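Local structure of putative pyrroline carboxylate reductase (Streptococcus pyogenes, 2AHR) at residues Phe158-Phe161 / Thr162-Gly166; Ile249-Thr252 / Ile253-Ala256. The protein probably catalyses the NAD(P)H-dependent reduction of 1-pyrroline-5-carboxylate to L-proline, the last step of proline biosynthesis. One frame throughout, in Å; residues are numbered along the deposited sequence.

Contact 1: residues Phe158-Phe161 / Thr162-Gly166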
loop_
_atom_site.group_PDB
_atom_site.type_symbol
_atom_site.label_atom_id
_atom_site.label_comp_id
_atom_site.label_asym_id
_atom_site.label_seq_id
_atom_site.Cartn_x
_atom_site.Cartn_y
_atom_site.Cartn_z
ATOM N N PHE E 158 -32.709 3.921 -11.151
ATOM C CA PHE E 158 -32.464 2.782 -12.044
ATOM C C PHE E 158 -31.021 2.341 -12.137
ATOM O O PHE E 158 -30.758 1.153 -12.265
ATOM C CB PHE E 158 -33.051 3.005 -13.434
ATOM C CG PHE E 158 -34.298 2.205 -13.679
ATOM C CD1 PHE E 158 -35.423 2.392 -12.870
ATOM C CD2 PHE E 158 -34.336 1.236 -14.686
ATOM C CE1 PHE E 158 -36.582 1.642 -13.064
ATOM C CE2 PHE E 158 -35.482 0.488 -14.902
ATOM C CZ PHE E 158 -36.622 0.695 -14.083
ATOM N N ASP E 159 -30.095 3.294 -12.072
ATOM C CA ASP E 159 -28.657 2.977 -12.183
ATOM C C ASP E 159 -28.158 2.212 -10.941
ATOM O O ASP E 159 -27.401 1.265 -11.064
ATOM C CB ASP E 159 -27.823 4.257 -12.389
ATOM C CG ASP E 159 -27.918 4.814 -13.809
ATOM O OD1 ASP E 159 -28.412 4.135 -14.751
ATOM O OD2 ASP E 159 -27.469 5.953 -13.984
ATOM N N THR E 160 -28.583 2.655 -9.760
ATOM C CA THR E 160 -28.326 1.949 -8.513
ATOM C C THR E 160 -28.973 0.564 -8.492
ATOM O O THR E 160 -28.362 -0.379 -8.008
ATOM C CB THR E 160 -28.821 2.778 -7.277
ATOM O OG1 THR E 160 -28.261 4.091 -7.336
ATOM C CG2 THR E 160 -28.406 2.142 -5.966
ATOM N N PHE E 161 -30.196 0.431 -9.020
ATOM C CA PHE E 161 -30.857 -0.870 -9.055
ATOM C C PHE E 161 -30.120 -1.778 -10.057
ATOM O O PHE E 161 -29.963 -2.970 -9.818
ATOM C CB PHE E 161 -32.341 -0.727 -9.452
ATOM C CG PHE E 161 -33.132 -2.010 -9.368
ATOM C CD1 PHE E 161 -33.976 -2.249 -8.279
ATOM C CD2 PHE E 161 -33.067 -2.954 -10.387
ATOM C CE1 PHE E 161 -34.722 -3.418 -8.198
ATOM C CE2 PHE E 161 -33.812 -4.150 -10.327
ATOM C CZ PHE E 161 -34.640 -4.384 -9.230
ATOM N N THR E 162 -29.679 -1.214 -11.179
ATOM C CA THR E 162 -28.827 -1.947 -12.141
ATOM C C THR E 162 -27.632 -2.609 -11.439
ATOM O O THR E 162 -27.275 -3.757 -11.742
ATOM C CB THR E 162 -28.328 -1.001 -13.244
ATOM O OG1 THR E 162 -29.456 -0.409 -13.906
ATOM C CG2 THR E 162 -27.421 -1.732 -14.262
ATOM N N ALA E 163 -27.014 -1.896 -10.498
ATOM C CA ALA E 163 -25.876 -2.432 -9.752
ATOM C C ALA E 163 -26.297 -3.455 -8.699
ATOM O O ALA E 163 -25.646 -4.492 -8.545
ATOM C CB ALA E 163 -25.047 -1.268 -9.083
ATOM N N LEU E 164 -27.352 -3.151 -7.935
ATOM C CA LEU E 164 -27.763 -4.020 -6.847
ATOM C C LEU E 164 -28.384 -5.319 -7.301
ATOM O O LEU E 164 -28.290 -6.327 -6.595
ATOM C CB LEU E 164 -28.766 -3.324 -5.936
ATOM C CG LEU E 164 -28.280 -2.143 -5.114
ATOM C CD1 LEU E 164 -29.459 -1.717 -4.213
ATOM C CD2 LEU E 164 -27.064 -2.503 -4.298
ATOM N N ALA E 165 -29.026 -5.311 -8.465
ATOM C CA ALA E 165 -29.808 -6.482 -8.891
ATOM C C ALA E 165 -29.346 -7.012 -10.225
ATOM O O ALA E 165 -29.388 -8.206 -10.458
ATOM C CB ALA E 165 -31.290 -6.113 -8.978
ATOM N N GLY E 166 -28.961 -6.107 -11.118
ATOM C CA GLY E 166 -28.623 -6.464 -12.502
ATOM C C GLY E 166 -27.235 -7.037 -12.633
ATOM O O GLY E 166 -27.030 -8.073 -13.299
HETATM O O HOH W 1 -29.428 1.884 -15.680
#
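Thr162 grips the carbonyl oxygen of Phe158 twice, one turn back along the helix. Its OG1 donates to Phe158 O over 2.6 Å while its backbone N donates to the same oxygen over 2.8 Å, and the two donors approach from opposite faces of the carbonyl plane. The hydroxyl can fold back this way because chi1 of -58° sets OG1 beside the backbone N and anti to the carbonyl carbon. While Thr162 OG1 donates to Phe158 O, it accepts a hydrogen bond from a water at 2.9 Å; the same water donates to Asp159 OD1, tying the carboxylate to the threonine.

The second side-chain meeting joins Phe161 to Ala165. With CG anti to the backbone N (chi1 -174°), the ring of Phe161 lies alongside the next turn, and the methyl of Ala165 sits over one face in a CH-pi contact, 3.9 Å from CB to the ring centroid and 29° off the normal. Phe161 O also accepts from Ala165 N, at 2.9 Å. The helix takes a wider, pi-type turn over 162-166, within which the alpha-type bond from Gly166 N to Thr162 O is weak; Gly166 touches the bound NADP.

Around this first turn, Met112 of strand 108-112 packs on both Phe161 and Thr162, and Ile196 of the second subunit meets Phe161 and Ala165. Thr160 OG1 hydrogen-bonds to Asn186 O of that subunit.

The chemistry is that of a largely buried helix start in which one carbonyl, one hydroxyl and one carboxylate are linked within a turn: Phe158 O holds two donors, the Thr162 hydroxyl both gives and accepts, and the water passes the link on to a carboxylate that would probably be stabilised as an anion by it.

Contact 2: residues Ile249-Thr252 / Ile253-Ala256. With NA (sodium ion), chain R.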
loop_
_atom_site.group_PDB
_atom_site.type_symbol
_atom_site.label_atom_id
_atom_site.label_comp_id
_atom_site.label_asym_id
_atom_site.label_seq_id
_atom_site.Cartn_x
_atom_site.Cartn_y
_atom_site.Cartn_z
ATOM N N ILE E 249 -19.598 -1.325 -6.664
ATOM C CA ILE E 249 -20.923 -0.848 -6.972
ATOM C C ILE E 249 -20.854 0.572 -7.525
ATOM O O ILE E 249 -21.547 0.888 -8.494
ATOM C CB ILE E 249 -21.842 -0.924 -5.713
ATOM C CG1 ILE E 249 -22.132 -2.380 -5.345
ATOM C CG2 ILE E 249 -23.127 -0.108 -5.919
ATOM C CD1 ILE E 249 -22.955 -3.155 -6.413
ATOM N N ASP E 250 -20.039 1.432 -6.894
ATOM C CA ASP E 250 -19.750 2.781 -7.428
ATOM C C ASP E 250 -19.274 2.750 -8.887
ATOM O O ASP E 250 -19.788 3.497 -9.730
ATOM C CB ASP E 250 -18.714 3.508 -6.556
ATOM C CG ASP E 250 -19.332 4.084 -5.242
ATOM O OD1 ASP E 250 -20.571 4.030 -5.075
ATOM O OD2 ASP E 250 -18.575 4.583 -4.367
ATOM N N LYS E 251 -18.295 1.891 -9.182
ATOM C CA LYS E 251 -17.794 1.759 -10.569
ATOM C C LYS E 251 -18.879 1.295 -11.523
ATOM O O LYS E 251 -18.920 1.731 -12.673
ATOM C CB LYS E 251 -16.592 0.806 -10.642
ATOM C CG LYS E 251 -15.304 1.461 -10.159
ATOM C CD LYS E 251 -14.825 2.505 -11.161
ATOM C CE LYS E 251 -13.341 2.860 -11.014
ATOM N NZ LYS E 251 -12.890 3.855 -12.084
ATOM N N THR E 252 -19.758 0.419 -11.036
ATOM C CA THR E 252 -20.858 -0.090 -11.856
ATOM C C THR E 252 -21.808 1.059 -12.200
ATOM O O THR E 252 -22.226 1.215 -13.350
ATOM C CB THR E 252 -21.611 -1.229 -11.146
ATOM O OG1 THR E 252 -20.665 -2.206 -10.668
ATOM C CG2 THR E 252 -22.628 -1.901 -12.106
ATOM N N ILE E 253 -22.144 1.848 -11.180
ATOM C CA ILE E 253 -23.032 2.983 -11.327
ATOM C C ILE E 253 -22.395 4.050 -12.234
ATOM O O ILE E 253 -23.080 4.615 -13.110
ATOM C CB ILE E 253 -23.425 3.545 -9.925
ATOM C CG1 ILE E 253 -24.242 2.488 -9.152
ATOM C CG2 ILE E 253 -24.207 4.863 -10.044
ATOM C CD1 ILE E 253 -24.640 2.918 -7.773
ATOM N N ASP E 254 -21.105 4.342 -12.027
ATOM C CA ASP E 254 -20.371 5.292 -12.885
ATOM C C ASP E 254 -20.495 4.886 -14.358
ATOM O O ASP E 254 -20.726 5.719 -15.226
ATOM C CB ASP E 254 -18.872 5.331 -12.554
ATOM C CG ASP E 254 -18.551 6.097 -11.298
ATOM O OD1 ASP E 254 -19.428 6.805 -10.745
ATOM O OD2 ASP E 254 -17.384 5.981 -10.864
ATOM N N LYS E 255 -20.336 3.601 -14.633
ATOM C CA LYS E 255 -20.422 3.125 -16.014
ATOM C C LYS E 255 -21.827 3.313 -16.541
ATOM O O LYS E 255 -22.010 3.777 -17.661
ATOM C CB LYS E 255 -20.017 1.658 -16.128
ATOM C CG LYS E 255 -20.097 1.126 -17.568
ATOM C CD LYS E 255 -19.005 1.805 -18.435
ATOM C CE LYS E 255 -19.056 1.319 -19.875
ATOM N NZ LYS E 255 -17.879 1.867 -20.597
ATOM N N ALA E 256 -22.830 2.939 -15.739
ATOM C CA ALA E 256 -24.212 3.145 -16.143
ATOM C C ALA E 256 -24.418 4.629 -16.470
ATOM O O ALA E 256 -25.015 4.951 -17.501
ATOM C CB ALA E 256 -25.206 2.650 -15.049
HETATM NA NA NA R . -26.405 6.795 -18.543
HETATM O O HOH W 2 -15.419 5.317 -12.759
HETATM O O HOH W 3 -27.760 7.185 -16.624
HETATM O O HOH W 4 -27.284 9.055 -18.584
#
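Ile253 packs against Ile249, one turn earlier in the helix, its CD1 lying 3.9 Å from Ile249 CG2 where the two branched chains cross obliquely. A chi1 of -65°, with CG1 anti to the carbonyl carbon, brings Ile253 CG1 to 3.2 Å from Ile249 O, and the extended chi2 then carries CD1 on to Ile249 CG2. Asp254 follows, its backbone N bonded to Asp250 O at 2.8 Å. Its carboxylate meets Lys251 indirectly: a water donates to Asp254 OD2 and accepts from Lys251 NZ, whose direct separation from OD2 is 5.1 Å. Asp250 instead turns to the second subunit, forming a salt bridge with Lys185 there. Lys255 continues the backbone pattern, its N donating to Lys251 O; its CB rests by Lys251 O and Thr252 O, and the chain, bent at chi2, takes the ammonium end clear of the 249-252 turn. Ala256 N binds Thr252 O at 3.0 Å, and Ala256 O meets the sodium ion at 2.5 Å. Two waters, Gly92 O, Lys257 O and Leu259 O complete the six ligands. The arrangement is a regular alpha-helical i to i+4 repeat, running into a sodium site at the C-terminal end of the helix, built from main-chain oxygens and water.

Contact 1 lies at the start of helix 158-185 and contact 2 near the end of helix 241-258, so contact 1 comes first along the chain; their centres are 9 Å apart. Both fall in the family's dimerisation region, and the two helices pack directly: Ala163 CB meets Ile253 CG1 at 3.8 Å, and Asp159 OD1 lies 3.5 Å from Ala256 CB. The second subunit touches both, and the same Asn186 of that subunit spans the two contacts. Helix 158-185 leaves the nucleotide-binding domain beside the bound NADP, and helix 241-258 returns to that domain at the sodium ion, so the pair joins the cofactor side of the fold to the dimer interface.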